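Local coordinates for protein DNA polymerase (Pyrobaculum calidifontis, PDB 5MDN) that probably catalyses DNA synthesis as a family B polymerase, joining deoxyribonucleoside triphosphates to a growing DNA strand with release of diphosphate, at residues R2-D7 and G158-L163; M117-D122 and V150-V155; K123-V126 and W130-V133; S358-D363 and V374-L379. One frame throughout, in Å; residues are numbered along the deposited sequence.

Contact 1: residues R2-D7 and G158-L163; sequences RFWPLD and GFPPPL. With MG (magnesium ion), chain C.
In segment 2-7, D7 OD1 binds the magnesium ion at 2.5 Å from the metal, well away from 158-163, with D363 as the second protein residue of the site, while OD2 of the same carboxylate accepts a hydrogen bond from G272 N. Thus each carboxylate oxygen is engaged. Between segments 2-7 and 158-163 themselves the contact is apolar and rests on W4, whose indole is covered on one face by two consecutive prolines. P161 brings CD over the pyrrole part of the ring, 3.7 Å from the five-membered centroid of W4 and 16° off the ring normal, a CH-pi contact. P160 lies over the benzene part, its CA 4.0 Å from the six-membered centroid of W4, and its CB comes to 3.4 Å from W4 CH2. The indole takes this place because CG of W4 stands anti to the backbone N (chi1 -176°), which carries the ring across to the prolines. Further along, the methyl groups L6 CD2 and L163 CD1 meet loosely at 4.5 Å. W130 adds a second aromatic neighbour to W4, and its NE1 is hydrogen-bonded to F159 O. D7 lies near the start of strand 5-12, where L6 and D7 both face F22 of strand 17-24, a classic beta bulge in an outermost strand of the five-stranded mixed sheet.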
loop_
_atom_site.group_PDB
_atom_site.type_symbol
_atom_site.label_atom_id
_atom_site.label_comp_id
_atom_site.label_asym_id
_atom_site.label_seq_id
_atom_site.Cartn_x
_atom_site.Cartn_y
_atom_site.Cartn_z
ATOM N N ARG A 2 16.649 -25.277 -8.428
ATOM C CA ARG A 2 15.965 -24.374 -7.511
ATOM C C ARG A 2 15.950 -22.982 -8.134
ATOM O O ARG A 2 16.952 -22.544 -8.706
ATOM C CB ARG A 2 16.661 -24.391 -6.137
ATOM C CG ARG A 2 18.162 -24.147 -6.235
ATOM C CD ARG A 2 18.897 -24.233 -4.902
ATOM N NE ARG A 2 20.224 -23.624 -4.992
ATOM C CZ ARG A 2 20.986 -23.322 -3.947
ATOM N NH1 ARG A 2 20.553 -23.580 -2.720
ATOM N NH2 ARG A 2 22.180 -22.770 -4.127
ATOM N N PHE A 3 14.812 -22.287 -8.038
ATOM C CA PHE A 3 14.493 -21.276 -9.044
ATOM C C PHE A 3 14.307 -19.863 -8.509
ATOM O O PHE A 3 14.857 -18.927 -9.095
ATOM C CB PHE A 3 13.240 -21.691 -9.829
ATOM C CG PHE A 3 12.850 -20.703 -10.878
ATOM C CD1 PHE A 3 13.796 -20.226 -11.771
ATOM C CD2 PHE A 3 11.550 -20.247 -10.978
ATOM C CE1 PHE A 3 13.453 -19.311 -12.736
ATOM C CE2 PHE A 3 11.199 -19.335 -11.946
ATOM C CZ PHE A 3 12.152 -18.866 -12.827
ATOM N N TRP A 4 13.495 -19.661 -7.459
ATOM C CA TRP A 4 13.236 -18.315 -6.934
ATOM C C TRP A 4 12.630 -17.380 -7.978
ATOM O O TRP A 4 13.372 -16.732 -8.727
ATOM C CB TRP A 4 14.519 -17.684 -6.387
ATOM C CG TRP A 4 14.297 -16.348 -5.738
ATOM C CD1 TRP A 4 14.294 -15.129 -6.362
ATOM C CD2 TRP A 4 14.051 -16.090 -4.355
ATOM N NE1 TRP A 4 14.058 -14.132 -5.451
ATOM C CE2 TRP A 4 13.905 -14.694 -4.212
ATOM C CE3 TRP A 4 13.941 -16.898 -3.224
ATOM C CZ2 TRP A 4 13.655 -14.095 -2.983
ATOM C CZ3 TRP A 4 13.691 -16.302 -2.006
ATOM C CH2 TRP A 4 13.545 -14.915 -1.896
ATOM N N PRO A 5 11.304 -17.249 -8.043
ATOM C CA PRO A 5 10.691 -16.437 -9.107
ATOM C C PRO A 5 10.692 -14.952 -8.759
ATOM O O PRO A 5 10.350 -14.563 -7.640
ATOM C CB PRO A 5 9.259 -16.985 -9.192
ATOM C CG PRO A 5 9.294 -18.298 -8.460
ATOM C CD PRO A 5 10.306 -18.096 -7.377
ATOM N N LEU A 6 11.089 -14.125 -9.728
ATOM C CA LEU A 6 10.977 -12.671 -9.636
ATOM C C LEU A 6 9.703 -12.142 -10.289
ATOM O O LEU A 6 8.942 -11.398 -9.663
ATOM C CB LEU A 6 12.197 -12.005 -10.282
ATOM C CG LEU A 6 13.392 -11.644 -9.399
ATOM C CD1 LEU A 6 14.571 -11.233 -10.263
ATOM C CD2 LEU A 6 13.024 -10.524 -8.438
ATOM N N ASP A 7 9.467 -12.506 -11.549
ATOM C CA ASP A 7 8.376 -11.955 -12.337
ATOM C C ASP A 7 7.758 -13.060 -13.182
ATOM O O ASP A 7 8.423 -14.039 -13.532
ATOM C CB ASP A 7 8.864 -10.811 -13.239
ATOM C CG ASP A 7 7.726 -10.019 -13.840
ATOM O OD1 ASP A 7 6.601 -10.101 -13.308
ATOM O OD2 ASP A 7 7.960 -9.315 -14.845
ATOM N N GLY A 158 14.933 -21.463 2.458
ATOM C CA GLY A 158 16.199 -20.937 1.992
ATOM C C GLY A 158 16.186 -19.430 1.866
ATOM O O GLY A 158 15.146 -18.829 1.577
ATOM N N PHE A 159 17.331 -18.812 2.084
ATOM C CA PHE A 159 17.390 -17.363 2.118
ATOM C C PHE A 159 17.429 -16.784 0.706
ATOM O O PHE A 159 17.865 -17.451 -0.237
ATOM C CB PHE A 159 18.601 -16.895 2.918
ATOM C CG PHE A 159 18.501 -17.195 4.386
ATOM C CD1 PHE A 159 17.877 -16.306 5.256
ATOM C CD2 PHE A 159 19.012 -18.375 4.894
ATOM C CE1 PHE A 159 17.777 -16.597 6.606
ATOM C CE2 PHE A 159 18.917 -18.671 6.235
ATOM C CZ PHE A 159 18.301 -17.784 7.095
ATOM N N PRO A 160 16.956 -15.552 0.538
ATOM C CA PRO A 160 16.948 -14.947 -0.787
ATOM C C PRO A 160 18.361 -14.816 -1.333
ATOM O O PRO A 160 19.321 -14.608 -0.571
ATOM C CB PRO A 160 16.315 -13.572 -0.544
ATOM C CG PRO A 160 15.509 -13.748 0.707
ATOM C CD PRO A 160 16.290 -14.702 1.542
ATOM N N PRO A 161 18.523 -14.934 -2.643
ATOM C CA PRO A 161 19.835 -14.723 -3.248
ATOM C C PRO A 161 20.150 -13.241 -3.322
ATOM O O PRO A 161 19.259 -12.400 -3.129
ATOM C CB PRO A 161 19.675 -15.334 -4.648
ATOM C CG PRO A 161 18.231 -15.157 -4.960
ATOM C CD PRO A 161 17.486 -15.228 -3.648
ATOM N N PRO A 162 21.403 -12.875 -3.581
ATOM C CA PRO A 162 21.714 -11.457 -3.789
ATOM C C PRO A 162 21.012 -10.935 -5.034
ATOM O O PRO A 162 21.054 -11.557 -6.098
ATOM C CB PRO A 162 23.238 -11.446 -3.945
ATOM C CG PRO A 162 23.587 -12.832 -4.374
ATOM C CD PRO A 162 22.606 -13.721 -3.671
ATOM N N LEU A 163 20.365 -9.783 -4.893
ATOM C CA LEU A 163 19.639 -9.152 -5.985
ATOM C C LEU A 163 20.311 -7.841 -6.364
ATOM O O LEU A 163 20.799 -7.107 -5.498
ATOM C CB LEU A 163 18.178 -8.894 -5.603
ATOM C CG LEU A 163 17.284 -10.113 -5.366
ATOM C CD1 LEU A 163 15.860 -9.674 -5.060
ATOM C CD2 LEU A 163 17.315 -11.039 -6.571
HETATM MG MG MG C . 4.978 -8.223 -13.681
#

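Contact 2: residues M117-D122 and V150-V155; sequences MRYMID and VEWAGV
Y119 and W152 join helix 115-123 to strand 144-155, a strand of the five-stranded mixed sheet, in a helix-on-sheet contact carried by this one aromatic pair. The polar part is a single hydrogen bond: the indole NE1 of W152 donates to Y119 OH at 2.7 Å, bent to 144° at the hydrogen and with the oxygen tilted somewhat from the indole plane. Y119 OH is also hydrogen-bonded to D35 OD2, so two groups hold the phenol oxygen. The aromatic part is oblique, with the planes at 76°. CG of Y119, anti to the backbone N (chi1 178°), lets the phenol reach from the helix to the strand, while F38 meets the ring edge-to-face. A phenylalanine in place of Y119 would probably leave W152 NE1 without its acceptor and D35 without a hydroxyl partner. Ionic contacts lie on another side of the helix, where R118 bridges one turn to D122 and forms a second salt bridge with E110. The guanidinium meets a single carboxylate oxygen through weak bonds, R118 NE and NH2 each standing 3.1 Å from D122 OD1.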
loop_
_atom_site.group_PDB
_atom_site.type_symbol
_atom_site.label_atom_id
_atom_site.label_comp_id
_atom_site.label_asym_id
_atom_site.label_seq_id
_atom_site.Cartn_x
_atom_site.Cartn_y
_atom_site.Cartn_z
ATOM N N MET A 117 -1.601 -15.678 -12.521
ATOM C CA MET A 117 -1.848 -16.014 -11.121
ATOM C C MET A 117 -2.532 -17.370 -10.992
ATOM O O MET A 117 -2.257 -18.121 -10.049
ATOM C CB MET A 117 -2.688 -14.927 -10.451
ATOM C CG MET A 117 -1.952 -13.622 -10.206
ATOM S SD MET A 117 -0.526 -13.813 -9.125
ATOM C CE MET A 117 -1.303 -14.466 -7.650
ATOM N N ARG A 118 -3.435 -17.688 -11.923
ATOM C CA ARG A 118 -4.038 -19.017 -11.974
ATOM C C ARG A 118 -2.970 -20.101 -12.058
ATOM O O ARG A 118 -3.049 -21.125 -11.370
ATOM C CB ARG A 118 -4.987 -19.104 -13.170
ATOM C CG ARG A 118 -5.758 -20.408 -13.290
ATOM C CD ARG A 118 -7.001 -20.419 -12.412
ATOM N NE ARG A 118 -6.739 -20.935 -11.076
ATOM C CZ ARG A 118 -7.656 -21.015 -10.119
ATOM N NH1 ARG A 118 -8.897 -20.613 -10.354
ATOM N NH2 ARG A 118 -7.333 -21.498 -8.927
ATOM N N TYR A 119 -1.965 -19.895 -12.912
ATOM C CA TYR A 119 -0.912 -20.892 -13.088
ATOM C C TYR A 119 -0.129 -21.111 -11.800
ATOM O O TYR A 119 0.083 -22.253 -11.376
ATOM C CB TYR A 119 0.023 -20.470 -14.222
ATOM C CG TYR A 119 1.179 -21.419 -14.437
ATOM C CD1 TYR A 119 1.033 -22.553 -15.224
ATOM C CD2 TYR A 119 2.417 -21.177 -13.858
ATOM C CE1 TYR A 119 2.089 -23.423 -15.422
ATOM C CE2 TYR A 119 3.475 -22.039 -14.048
ATOM C CZ TYR A 119 3.307 -23.161 -14.833
ATOM O OH TYR A 119 4.361 -24.023 -15.025
ATOM N N MET A 120 0.324 -20.026 -11.168
ATOM C CA MET A 120 1.158 -20.165 -9.977
ATOM C C MET A 120 0.374 -20.774 -8.822
ATOM O O MET A 120 0.928 -21.542 -8.027
ATOM C CB MET A 120 1.756 -18.814 -9.585
ATOM C CG MET A 120 2.780 -18.292 -10.585
ATOM S SD MET A 120 3.695 -16.845 -10.012
ATOM C CE MET A 120 2.358 -15.760 -9.537
ATOM N N ILE A 121 -0.910 -20.431 -8.702
ATOM C CA ILE A 121 -1.752 -21.043 -7.676
ATOM C C ILE A 121 -1.876 -22.545 -7.912
ATOM O O ILE A 121 -1.653 -23.354 -7.005
ATOM C CB ILE A 121 -3.132 -20.362 -7.633
ATOM C CG1 ILE A 121 -3.028 -18.986 -6.972
ATOM C CG2 ILE A 121 -4.145 -21.235 -6.905
ATOM C CD1 ILE A 121 -4.313 -18.187 -7.019
ATOM N N ASP A 122 -2.242 -22.939 -9.135
ATOM C CA ASP A 122 -2.511 -24.347 -9.413
ATOM C C ASP A 122 -1.242 -25.189 -9.346
ATOM O O ASP A 122 -1.272 -26.329 -8.869
ATOM C CB ASP A 122 -3.177 -24.489 -10.782
ATOM C CG ASP A 122 -4.597 -23.962 -10.795
ATOM O OD1 ASP A 122 -4.944 -23.155 -9.905
ATOM O OD2 ASP A 122 -5.367 -24.354 -11.696
ATOM N N VAL A 150 8.914 -29.361 -16.669
ATOM C CA VAL A 150 8.241 -30.653 -16.706
ATOM C C VAL A 150 7.224 -30.771 -15.581
ATOM O O VAL A 150 6.057 -31.097 -15.816
ATOM C CB VAL A 150 9.279 -31.794 -16.656
ATOM C CG1 VAL A 150 8.592 -33.141 -16.811
ATOM C CG2 VAL A 150 10.333 -31.596 -17.734
ATOM N N GLU A 151 7.645 -30.510 -14.346
ATOM C CA GLU A 151 6.741 -30.587 -13.209
ATOM C C GLU A 151 7.296 -29.734 -12.078
ATOM O O GLU A 151 8.499 -29.761 -11.804
ATOM C CB GLU A 151 6.552 -32.037 -12.750
ATOM C CG GLU A 151 5.495 -32.212 -11.679
ATOM C CD GLU A 151 5.335 -33.654 -11.251
ATOM O OE1 GLU A 151 6.330 -34.405 -11.310
ATOM O OE2 GLU A 151 4.212 -34.038 -10.867
ATOM N N TRP A 152 6.413 -28.978 -11.429
ATOM C CA TRP A 152 6.767 -28.230 -10.232
ATOM C C TRP A 152 6.631 -29.117 -9.000
ATOM O O TRP A 152 5.603 -29.775 -8.807
ATOM C CB TRP A 152 5.880 -26.993 -10.083
ATOM C CG TRP A 152 6.109 -25.944 -11.121
ATOM C CD1 TRP A 152 5.555 -25.887 -12.365
ATOM C CD2 TRP A 152 6.938 -24.782 -10.996
ATOM N NE1 TRP A 152 5.996 -24.767 -13.029
ATOM C CE2 TRP A 152 6.846 -24.072 -12.210
ATOM C CE3 TRP A 152 7.750 -24.276 -9.977
ATOM C CZ2 TRP A 152 7.539 -22.883 -12.433
ATOM C CZ3 TRP A 152 8.439 -23.096 -10.201
ATOM C CH2 TRP A 152 8.328 -22.412 -11.419
ATOM N N ALA A 153 7.669 -29.130 -8.170
ATOM C CA ALA A 153 7.569 -29.730 -6.847
ATOM C C ALA A 153 7.120 -28.679 -5.842
ATOM O O ALA A 153 6.325 -27.793 -6.176
ATOM C CB ALA A 153 8.904 -30.348 -6.428
ATOM N N GLY A 154 7.615 -28.764 -4.617
ATOM C CA GLY A 154 7.294 -27.802 -3.581
ATOM C C GLY A 154 8.278 -26.654 -3.526
ATOM O O GLY A 154 8.895 -26.279 -4.528
ATOM N N VAL A 155 8.421 -26.084 -2.331
ATOM C CA VAL A 155 9.375 -25.019 -2.059
ATOM C C VAL A 155 10.326 -25.498 -0.969
ATOM O O VAL A 155 9.946 -26.284 -0.094
ATOM C CB VAL A 155 8.644 -23.711 -1.660
ATOM C CG1 VAL A 155 7.207 -24.010 -1.248
ATOM C CG2 VAL A 155 9.367 -22.963 -0.541
#

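Contact 3: residues K123-V126 and W130-V133; sequences KGVV and WNVV
N131 and V126 form the tight part of this contact, where one buried side-chain amide engages both backbone polar groups of a single residue. N131 ND2 donates to V126 O at 3.0 Å, with 158° at the hydrogen and the acceptor close to the amide plane. In return V126 N donates to N131 OD1 over 3.3 Å; this bond is longer but straighter, at 170°, and its donor is tilted from the carbonyl plane. The pair fixes the rotation of the amide, for exchanging its oxygen and nitrogen would set donor against donor and acceptor against acceptor. ND2 has a further, weak bond to A129 O. CG of N131 sits anti to its carbonyl carbon (chi1 -68°), which directs the amide at segment 123-126. Alongside it, the methyl CG2 of V126 comes within 3.4 Å of N131 OD1. The segment approaches N131 straight out of helix 115-123, which ends in a Schellman motif: G124, with positive phi, is the C-prime residue, V125 N reaches back to M120 O and G124 N to I121 O. Strand 131-141, an edge strand of the mixed sheet, begins a few residues later. Toward the helix end the contact thins out. V125 offers its CG1 at 4.3 Å from N131 OD1 and also packs on W152 and P5, and G124 O only passes near N131 OD1, two acceptors without a bond. V126 itself remains partly exposed, whereas V125 is buried and its carbonyl oxygen is hydrogen-bonded to R380 NH1.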
loop_
_atom_site.group_PDB
_atom_site.type_symbol
_atom_site.label_atom_id
_atom_site.label_comp_id
_atom_site.label_asym_id
_atom_site.label_seq_id
_atom_site.Cartn_x
_atom_site.Cartn_y
_atom_site.Cartn_z
ATOM N N LYS A 123 -0.120 -24.653 -9.817
ATOM C CA LYS A 123 1.140 -25.384 -9.816
ATOM C C LYS A 123 1.937 -25.195 -8.533
ATOM O O LYS A 123 2.983 -25.832 -8.371
ATOM C CB LYS A 123 1.992 -24.967 -11.019
ATOM C CG LYS A 123 1.286 -25.139 -12.353
ATOM C CD LYS A 123 0.992 -26.603 -12.635
ATOM C CE LYS A 123 0.139 -26.765 -13.880
ATOM N NZ LYS A 123 -0.300 -28.175 -14.078
ATOM N N GLY A 124 1.469 -24.350 -7.619
ATOM C CA GLY A 124 2.180 -24.117 -6.378
ATOM C C GLY A 124 3.444 -23.301 -6.520
ATOM O O GLY A 124 4.366 -23.455 -5.714
ATOM N N VAL A 125 3.512 -22.433 -7.525
ATOM C CA VAL A 125 4.663 -21.554 -7.700
ATOM C C VAL A 125 4.523 -20.383 -6.737
ATOM O O VAL A 125 3.567 -19.605 -6.823
ATOM C CB VAL A 125 4.773 -21.064 -9.150
ATOM C CG1 VAL A 125 6.015 -20.203 -9.327
ATOM C CG2 VAL A 125 4.780 -22.237 -10.113
ATOM N N VAL A 126 5.474 -20.253 -5.824
ATOM C CA VAL A 126 5.468 -19.194 -4.820
ATOM C C VAL A 126 6.544 -18.181 -5.195
ATOM O O VAL A 126 7.720 -18.551 -5.322
ATOM C CB VAL A 126 5.687 -19.751 -3.401
ATOM C CG1 VAL A 126 4.429 -20.458 -2.917
ATOM C CG2 VAL A 126 6.868 -20.717 -3.364
ATOM N N TRP A 130 12.453 -20.141 -2.975
ATOM C CA TRP A 130 13.094 -21.177 -3.774
ATOM C C TRP A 130 12.111 -22.307 -4.061
ATOM O O TRP A 130 11.653 -22.991 -3.139
ATOM C CB TRP A 130 14.328 -21.714 -3.059
ATOM C CG TRP A 130 15.447 -20.733 -2.926
ATOM C CD1 TRP A 130 15.792 -20.028 -1.810
ATOM C CD2 TRP A 130 16.385 -20.363 -3.941
ATOM N NE1 TRP A 130 16.883 -19.234 -2.070
ATOM C CE2 TRP A 130 17.267 -19.422 -3.372
ATOM C CE3 TRP A 130 16.564 -20.732 -5.277
ATOM C CZ2 TRP A 130 18.310 -18.846 -4.094
ATOM C CZ3 TRP A 130 17.598 -20.160 -5.991
ATOM C CH2 TRP A 130 18.458 -19.227 -5.399
ATOM N N ASN A 131 11.792 -22.502 -5.334
ATOM C CA ASN A 131 10.957 -23.608 -5.777
ATOM C C ASN A 131 11.826 -24.723 -6.346
ATOM O O ASN A 131 12.962 -24.503 -6.766
ATOM C CB ASN A 131 9.948 -23.143 -6.831
ATOM C CG ASN A 131 8.898 -22.208 -6.265
ATOM O OD1 ASN A 131 7.732 -22.579 -6.120
ATOM N ND2 ASN A 131 9.303 -20.984 -5.951
ATOM N N VAL A 132 11.274 -25.933 -6.359
ATOM C CA VAL A 132 11.943 -27.103 -6.917
ATOM C C VAL A 132 11.251 -27.462 -8.223
ATOM O O VAL A 132 10.023 -27.611 -8.262
ATOM C CB VAL A 132 11.927 -28.288 -5.937
ATOM C CG1 VAL A 132 12.726 -29.453 -6.498
ATOM C CG2 VAL A 132 12.474 -27.864 -4.583
ATOM N N VAL A 133 12.034 -27.603 -9.289
ATOM C CA VAL A 133 11.499 -27.785 -10.634
ATOM C C VAL A 133 12.330 -28.826 -11.365
ATOM O O VAL A 133 13.565 -28.783 -11.328
ATOM C CB VAL A 133 11.487 -26.471 -11.442
ATOM C CG1 VAL A 133 10.066 -26.046 -11.751
ATOM C CG2 VAL A 133 12.242 -25.369 -10.705
#

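Contact 4: residues S358-D363 and V374-L379; sequences SGLPLD and VEWMLL
S358 brings its backbone against helix 370-384 at M377, the two CA atoms 4.1 Å apart, in a loop where both S358 and G359 adopt positive phi. S358 O points at the helix backbone and receives a CA-H...O contact from M377, with M377 CA at 3.3 Å from that oxygen; M377 N is near but badly angled for a hydrogen bond. The M377 side chain runs along the S358 backbone, its CB 3.6 Å and its CG 3.7 Å from S358 CA, before the chain bends at chi3. The S358 hydroxyl is engaged with L354 O, back in helix 326-356. The second half of the contact is L360 on W376, crossing at about a right angle. L360 lays its CD2 methyl over one face of the indole, 3.8 Å from the centroid of the five-membered ring of W376 and 23° off the normal, a CH-pi contact displaced toward the CG-CD1 side; L360 CD2 is 3.5 Å from W376 CD1. CG of W376, anti to its carbonyl carbon (chi1 -82°), swings the ring toward L360, and NE1 makes a weak hydrogen bond with Y265 OH. With W376 cut back to an alanine, a gap would probably open beneath the L360 methyl, and M117 is likely to lose the ring it packs on. The loop leads on to D363, a ligand of magnesium. M117 of helix 115-123 packs on both L360 and W376, I121 adds to the indole, and M510 of helix 495-512 touches S358 and M377.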
loop_
_atom_site.group_PDB
_atom_site.type_symbol
_atom_site.label_atom_id
_atom_site.label_comp_id
_atom_site.label_asym_id
_atom_site.label_seq_id
_atom_site.Cartn_x
_atom_site.Cartn_y
_atom_site.Cartn_z
ATOM N N SER A 358 1.168 -14.734 1.112
ATOM C CA SER A 358 0.108 -14.154 0.286
ATOM C C SER A 358 0.217 -14.608 -1.168
ATOM O O SER A 358 -0.779 -15.030 -1.765
ATOM C CB SER A 358 0.121 -12.624 0.381
ATOM O OG SER A 358 0.994 -12.062 -0.582
ATOM N N GLY A 359 1.411 -14.525 -1.749
ATOM C CA GLY A 359 1.693 -15.127 -3.035
ATOM C C GLY A 359 1.670 -14.208 -4.236
ATOM O O GLY A 359 1.734 -14.703 -5.366
ATOM N N LEU A 360 1.590 -12.891 -4.036
ATOM C CA LEU A 360 1.661 -11.982 -5.170
ATOM C C LEU A 360 3.114 -11.695 -5.549
ATOM O O LEU A 360 4.004 -11.712 -4.693
ATOM C CB LEU A 360 0.944 -10.672 -4.855
ATOM C CG LEU A 360 -0.584 -10.713 -4.788
ATOM C CD1 LEU A 360 -1.130 -9.390 -4.268
ATOM C CD2 LEU A 360 -1.174 -11.037 -6.151
ATOM N N PRO A 361 3.382 -11.436 -6.830
ATOM C CA PRO A 361 4.746 -11.079 -7.238
ATOM C C PRO A 361 5.191 -9.759 -6.620
ATOM O O PRO A 361 4.387 -8.960 -6.131
ATOM C CB PRO A 361 4.651 -10.978 -8.767
ATOM C CG PRO A 361 3.404 -11.722 -9.130
ATOM C CD PRO A 361 2.470 -11.549 -7.979
ATOM N N LEU A 362 6.510 -9.548 -6.638
ATOM C CA LEU A 362 7.099 -8.426 -5.915
ATOM C C LEU A 362 6.618 -7.084 -6.455
ATOM O O LEU A 362 6.488 -6.121 -5.691
ATOM C CB LEU A 362 8.626 -8.518 -5.980
ATOM C CG LEU A 362 9.457 -7.678 -5.011
ATOM C CD1 LEU A 362 8.849 -7.707 -3.619
ATOM C CD2 LEU A 362 10.887 -8.196 -4.976
ATOM N N ASP A 363 6.362 -6.997 -7.763
ATOM C CA ASP A 363 5.887 -5.756 -8.357
ATOM C C ASP A 363 4.422 -5.459 -8.051
ATOM O O ASP A 363 3.960 -4.353 -8.356
ATOM C CB ASP A 363 6.113 -5.783 -9.874
ATOM C CG ASP A 363 5.543 -7.024 -10.538
ATOM O OD1 ASP A 363 4.358 -7.343 -10.318
ATOM O OD2 ASP A 363 6.291 -7.690 -11.284
ATOM N N VAL A 374 -4.828 -10.135 0.863
ATOM C CA VAL A 374 -5.310 -11.275 1.642
ATOM C C VAL A 374 -6.146 -12.207 0.772
ATOM O O VAL A 374 -6.083 -13.434 0.912
ATOM C CB VAL A 374 -6.113 -10.767 2.856
ATOM C CG1 VAL A 374 -6.890 -11.898 3.521
ATOM C CG2 VAL A 374 -5.197 -10.083 3.853
ATOM N N GLU A 375 -6.926 -11.643 -0.153
ATOM C CA GLU A 375 -7.795 -12.466 -0.985
ATOM C C GLU A 375 -7.001 -13.343 -1.946
ATOM O O GLU A 375 -7.423 -14.465 -2.247
ATOM C CB GLU A 375 -8.776 -11.576 -1.742
ATOM C CG GLU A 375 -9.999 -12.301 -2.242
ATOM C CD GLU A 375 -11.143 -11.351 -2.525
ATOM O OE1 GLU A 375 -11.054 -10.584 -3.507
ATOM O OE2 GLU A 375 -12.130 -11.367 -1.761
ATOM N N TRP A 376 -5.855 -12.863 -2.432
ATOM C CA TRP A 376 -4.991 -13.702 -3.252
ATOM C C TRP A 376 -4.317 -14.802 -2.444
ATOM O O TRP A 376 -3.940 -15.832 -3.015
ATOM C CB TRP A 376 -3.936 -12.850 -3.959
ATOM C CG TRP A 376 -4.447 -12.209 -5.210
ATOM C CD1 TRP A 376 -4.629 -10.874 -5.437
ATOM C CD2 TRP A 376 -4.857 -12.879 -6.407
ATOM N NE1 TRP A 376 -5.123 -10.674 -6.705
ATOM C CE2 TRP A 376 -5.271 -11.889 -7.320
ATOM C CE3 TRP A 376 -4.912 -14.221 -6.797
ATOM C CZ2 TRP A 376 -5.732 -12.199 -8.598
ATOM C CZ3 TRP A 376 -5.370 -14.526 -8.063
ATOM C CH2 TRP A 376 -5.775 -13.522 -8.949
ATOM N N MET A 377 -4.150 -14.607 -1.136
ATOM C CA MET A 377 -3.687 -15.693 -0.278
ATOM C C MET A 377 -4.770 -16.750 -0.105
ATOM O O MET A 377 -4.507 -17.950 -0.244
ATOM C CB MET A 377 -3.254 -15.145 1.081
ATOM C CG MET A 377 -2.556 -16.168 1.964
ATOM S SD MET A 377 -1.895 -15.451 3.479
ATOM C CE MET A 377 -3.408 -14.924 4.277
ATOM N N LEU A 378 -5.996 -16.320 0.213
ATOM C CA LEU A 378 -7.081 -17.268 0.447
ATOM C C LEU A 378 -7.407 -18.074 -0.804
ATOM O O LEU A 378 -7.785 -19.246 -0.701
ATOM C CB LEU A 378 -8.322 -16.533 0.952
ATOM C CG LEU A 378 -8.170 -15.859 2.318
ATOM C CD1 LEU A 378 -9.452 -15.150 2.719
ATOM C CD2 LEU A 378 -7.755 -16.871 3.375
ATOM N N LEU A 379 -7.272 -17.469 -1.990
ATOM C CA LEU A 379 -7.445 -18.228 -3.226
ATOM C C LEU A 379 -6.409 -19.337 -3.335
ATOM O O LEU A 379 -6.714 -20.441 -3.800
ATOM C CB LEU A 379 -7.341 -17.309 -4.440
ATOM C CG LEU A 379 -8.460 -16.326 -4.762
ATOM C CD1 LEU A 379 -8.088 -15.575 -6.023
ATOM C CD2 LEU A 379 -9.778 -17.048 -4.932
#

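Overall arrangement
From the N terminus, segment 2-7 opens contact 1, which closes only at 158-163 and so encloses contacts 2 and 3. Within that long loop, helix 115-123 starts contact 2; contact 3 lies wholly between the two segments of contact 2, bridging the helix end and strand 131-141, and strand 144-155 then completes contact 2 beside it in the sheet. Contact 4 follows later as a separate short loop, crossing none of the others. Contacts 1, 2 and 3 tie strands of the N-terminal mixed sheet to a helix and to the loop before strand 165-172 of the exonuclease domain. M117 packs contact 2 onto contact 4, and one magnesium ion joins contacts 1 and 4.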